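Local coordinates for Bpsl1147 (Burkholderia pseudomallei, PDB 5A4O), which is a bacterial homolog of the eukaryotic transcription coactivator PC4 and probably binds DNA, single-stranded DNA in particular, at residues G67-L70 with A71-G75; S2-S6 with G7-A11. All coordinates share one frame; numbering follows the deposited sequence.

Contact 1 (67-70 with 71-75) is the last two turns of helix 61-73 and the two residues that follow, and contact 2 (2-6 with 7-11) is the N-terminal turn that leads into strand 8-16, an outermost strand of the chain's four-stranded antiparallel sheet. Within one chain the two lie on opposite sides of its centre, with centres about 27 Å apart and nearest atoms about 11 Å apart, so they do not touch. The dimer brings them together: I10 packs on L70 of the second subunit, A11 on its G67, and K8 forms an intersubunit salt bridge with its E74. The strand end of contact 2 thus meets the helix end of contact 1 across the subunit interface.

Contact 1 of 2, residues G67-L70 with A71-G75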
loop_
_atom_site.group_PDB
_atom_site.type_symbol
_atom_site.label_atom_id
_atom_site.label_comp_id
_atom_site.label_asym_id
_atom_site.label_seq_id
_atom_site.Cartn_x
_atom_site.Cartn_y
_atom_site.Cartn_z
ATOM N N GLY A 67 -7.375 -2.343 8.911
ATOM C CA GLY A 67 -6.807 -3.602 8.443
ATOM C C GLY A 67 -5.334 -3.810 8.788
ATOM O O GLY A 67 -4.913 -4.911 9.174
ATOM N N LEU A 68 -4.545 -2.746 8.689
ATOM C CA LEU A 68 -3.128 -2.837 8.990
ATOM C C LEU A 68 -2.891 -2.968 10.485
ATOM O O LEU A 68 -1.994 -3.704 10.903
ATOM C CB LEU A 68 -2.363 -1.621 8.460
ATOM C CG LEU A 68 -2.365 -1.438 6.935
ATOM C CD1 LEU A 68 -1.834 -0.057 6.622
ATOM C CD2 LEU A 68 -1.558 -2.502 6.216
ATOM N N LEU A 69 -3.720 -2.311 11.283
ATOM C CA LEU A 69 -3.649 -2.462 12.741
ATOM C C LEU A 69 -3.929 -3.917 13.115
ATOM O O LEU A 69 -3.229 -4.506 13.925
ATOM C CB LEU A 69 -4.643 -1.526 13.438
ATOM C CG LEU A 69 -4.261 -0.062 13.492
ATOM C CD1 LEU A 69 -5.432 0.761 13.993
ATOM C CD2 LEU A 69 -3.071 0.099 14.434
ATOM N N LEU A 70 -4.965 -4.490 12.513
ATOM C CA LEU A 70 -5.293 -5.900 12.727
ATOM C C LEU A 70 -4.132 -6.810 12.331
ATOM O O LEU A 70 -3.826 -7.754 13.055
ATOM C CB LEU A 70 -6.541 -6.277 11.932
ATOM C CG LEU A 70 -7.179 -7.632 12.185
ATOM C CD1 LEU A 70 -7.464 -7.768 13.671
ATOM C CD2 LEU A 70 -8.478 -7.769 11.421
ATOM N N ALA A 71 -3.497 -6.522 11.198
ATOM C CA ALA A 71 -2.391 -7.324 10.695
ATOM C C ALA A 71 -1.199 -7.267 11.625
ATOM O O ALA A 71 -0.421 -8.205 11.695
ATOM C CB ALA A 71 -1.980 -6.865 9.305
ATOM N N SER A 72 -1.038 -6.141 12.299
ATOM C CA SER A 72 0.032 -5.959 13.242
ATOM C C SER A 72 -0.174 -6.804 14.528
ATOM O O SER A 72 0.807 -7.237 15.139
ATOM C CB SER A 72 0.169 -4.469 13.600
ATOM O OG SER A 72 -0.698 -4.132 14.656
ATOM N N ARG A 73 -1.432 -7.040 14.906
ATOM C CA ARG A 73 -1.788 -7.663 16.207
ATOM C C ARG A 73 -2.097 -9.115 16.173
ATOM O O ARG A 73 -2.068 -9.758 17.225
ATOM C CB ARG A 73 -3.041 -7.000 16.788
ATOM C CG ARG A 73 -2.755 -5.617 17.244
ATOM C CD ARG A 73 -3.898 -4.985 18.008
ATOM N NE ARG A 73 -3.330 -3.763 18.573
ATOM C CZ ARG A 73 -3.580 -2.509 18.188
ATOM N NH1 ARG A 73 -4.487 -2.226 17.254
ATOM N NH2 ARG A 73 -2.938 -1.515 18.805
ATOM N N GLU A 74 -2.438 -9.633 14.999
ATOM C CA GLU A 74 -2.977 -10.965 14.894
ATOM C C GLU A 74 -2.333 -11.799 13.801
ATOM O O GLU A 74 -1.694 -11.283 12.872
ATOM C CB GLU A 74 -4.487 -10.886 14.663
ATOM C CG GLU A 74 -5.235 -10.181 15.786
ATOM C CD GLU A 74 -6.747 -10.214 15.603
ATOM O OE1 GLU A 74 -7.247 -10.859 14.648
ATOM O OE2 GLU A 74 -7.440 -9.565 16.396
ATOM N N GLY A 75 -2.529 -13.102 13.921
ATOM C CA GLY A 75 -1.933 -14.084 13.026
ATOM C C GLY A 75 -0.594 -14.601 13.520
ATOM O O GLY A 75 -0.197 -14.503 14.693
ATOM O OXT GLY A 75 0.145 -15.126 12.696
#
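R73 runs back alongside L69, one turn earlier on helix 61-73, and the two side chains point the same way. From R73 CB, which lies 3.8 Å from L69 O, the arginine passes close to that carbonyl oxygen, with R73 CG coming to 3.5 Å from L69 O. The chain stays extended from CG to NE, and this carries R73 NH1 to 3.9 Å from L69 CB and equally near L69 CD2. A long stem suits this exposed position: it lies by the carbonyl oxygen and brings the guanidinium back against the leucine. S72 uses the same carbonyl differently. With chi1 at 86°, S72 OG sits between the backbone N and the carbonyl carbon, from where it donates to L69 O at 2.7 Å, the short side chain of serine bending back within one turn. A71 N closes a regular turn onto G67 O at 2.9 Å. Farther on the pattern tightens: R73 N bonds L70 O at 3.1 Å from above the carbonyl plane, and E74 N reaches that oxygen only weakly before E74 leaves helical angles. L69 O and L70 O each accept from more than one donor, several of the bonds weak. These carbonyls would carry partial negative charge, consistent with the cationic R73 close by, while the acidic E74 has its carboxylate paired with K8 of the second subunit.

Contact 2 of 2, residues S2-S6 with G7-A11; sequences SAYDS and GKTIA
Y4 and T9 meet where a type I beta turn, S2 to D5, passes through a short loop into strand 8-16, outermost in this chain's antiparallel sheet. The threonine hydroxyl comes to the edge of the tyrosine ring, near its plane, with T9 OG1 3.4 Å from Y4 CD1, while T9 CG2 lies 4.0 Å from Y4 CE1. A water bridges the same two residues: it donates to Y4 O at 3.0 Å and is hydrogen-bonded to T9 OG1. Threonine suits the place because one branch is polar and the other apolar; its OG1, beside the backbone N (chi1 -60°), is also bonded by R22 NE of strand 19-28. R22 has a second hold on the loop through S6 O, so one guanidinium holds the chain before and after the bend at G7. That glycine's phi of 56° is easily reached without a side chain. Beyond, I10 and A11 both face I23 in a classic beta bulge. The turn probably places Y4, whose ring packs on F47, V39 and R22, a setting that suits a large aromatic side chain. D5 N bonds S2 O at 3.2 Å to close the turn, and D5 OD2 accepts from S2 N. The serine completes an ST turn, S2 OG accepting from Y4 N at 2.8 Å while lying in the plane of the Y4 ring at its edge.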
loop_
_atom_site.group_PDB
_atom_site.type_symbol
_atom_site.label_atom_id
_atom_site.label_comp_id
_atom_site.label_asym_id
_atom_site.label_seq_id
_atom_site.Cartn_x
_atom_site.Cartn_y
_atom_site.Cartn_z
ATOM N N SER A 2 12.346 13.143 -9.966
ATOM C CA SER A 2 12.249 12.546 -8.607
ATOM C C SER A 2 10.806 12.088 -8.314
ATOM O O SER A 2 9.837 12.749 -8.711
ATOM C CB SER A 2 12.719 13.557 -7.549
ATOM O OG SER A 2 12.273 13.211 -6.241
ATOM N N ALA A 3 10.684 10.948 -7.622
ATOM C CA ALA A 3 9.398 10.471 -7.112
ATOM C C ALA A 3 8.833 11.408 -6.048
ATOM O O ALA A 3 7.667 11.262 -5.652
ATOM C CB ALA A 3 9.536 9.073 -6.520
ATOM N N TYR A 4 9.669 12.314 -5.543
ATOM C CA TYR A 4 9.244 13.295 -4.535
ATOM C C TYR A 4 8.714 14.598 -5.116
ATOM O O TYR A 4 8.283 15.484 -4.363
ATOM C CB TYR A 4 10.383 13.547 -3.541
ATOM C CG TYR A 4 10.676 12.288 -2.770
ATOM C CD1 TYR A 4 9.913 11.948 -1.648
ATOM C CD2 TYR A 4 11.664 11.401 -3.191
ATOM C CE1 TYR A 4 10.149 10.778 -0.948
ATOM C CE2 TYR A 4 11.902 10.225 -2.499
ATOM C CZ TYR A 4 11.146 9.923 -1.384
ATOM O OH TYR A 4 11.398 8.768 -0.698
ATOM N N ASP A 5 8.716 14.709 -6.444
ATOM C CA ASP A 5 8.115 15.864 -7.118
ATOM C C ASP A 5 6.572 15.879 -6.979
ATOM O O ASP A 5 5.973 16.941 -6.791
ATOM C CB ASP A 5 8.524 15.886 -8.597
ATOM C CG ASP A 5 10.043 16.026 -8.800
ATOM O OD1 ASP A 5 10.750 16.384 -7.835
ATOM O OD2 ASP A 5 10.539 15.787 -9.929
ATOM N N SER A 6 5.948 14.704 -7.011
ATOM C CA SER A 6 4.503 14.586 -7.258
ATOM C C SER A 6 3.654 14.724 -5.967
ATOM O O SER A 6 3.746 13.889 -5.068
ATOM C CB SER A 6 4.230 13.240 -7.960
ATOM O OG SER A 6 3.034 13.258 -8.725
ATOM N N GLY A 7 2.828 15.772 -5.886
ATOM C CA GLY A 7 2.013 16.050 -4.690
ATOM C C GLY A 7 2.837 16.172 -3.406
ATOM O O GLY A 7 4.056 16.391 -3.437
ATOM N N LYS A 8 2.183 15.989 -2.271
ATOM C CA LYS A 8 2.841 16.174 -0.986
ATOM C C LYS A 8 3.366 14.866 -0.390
ATOM O O LYS A 8 2.597 13.954 -0.159
ATOM C CB LYS A 8 1.876 16.761 0.018
ATOM C CG LYS A 8 2.460 16.662 1.415
ATOM C CD LYS A 8 2.284 17.860 2.273
ATOM C CE LYS A 8 0.997 17.843 3.020
ATOM N NZ LYS A 8 1.170 18.615 4.292
ATOM N N THR A 9 4.655 14.784 -0.068
ATOM C CA THR A 9 5.144 13.624 0.661
ATOM C C THR A 9 4.694 13.692 2.140
ATOM O O THR A 9 5.047 14.615 2.846
ATOM C CB THR A 9 6.678 13.547 0.577
ATOM O OG1 THR A 9 7.033 13.448 -0.794
ATOM C CG2 THR A 9 7.193 12.309 1.303
ATOM N N ILE A 10 3.880 12.746 2.578
ATOM C CA ILE A 10 3.401 12.696 3.962
ATOM C C ILE A 10 4.411 11.904 4.780
ATOM O O ILE A 10 4.784 12.307 5.887
ATOM C CB ILE A 10 2.029 11.994 4.060
ATOM C CG1 ILE A 10 0.999 12.608 3.126
ATOM C CG2 ILE A 10 1.519 11.990 5.497
ATOM C CD1 ILE A 10 0.761 14.064 3.303
ATOM N N ALA A 11 4.844 10.772 4.229
ATOM C CA ALA A 11 5.836 9.903 4.873
ATOM C C ALA A 11 6.689 9.080 3.902
ATOM O O ALA A 11 6.298 8.725 2.756
ATOM C CB ALA A 11 5.171 8.989 5.897
HETATM O O HOH W 1 8.694 15.950 -1.415
#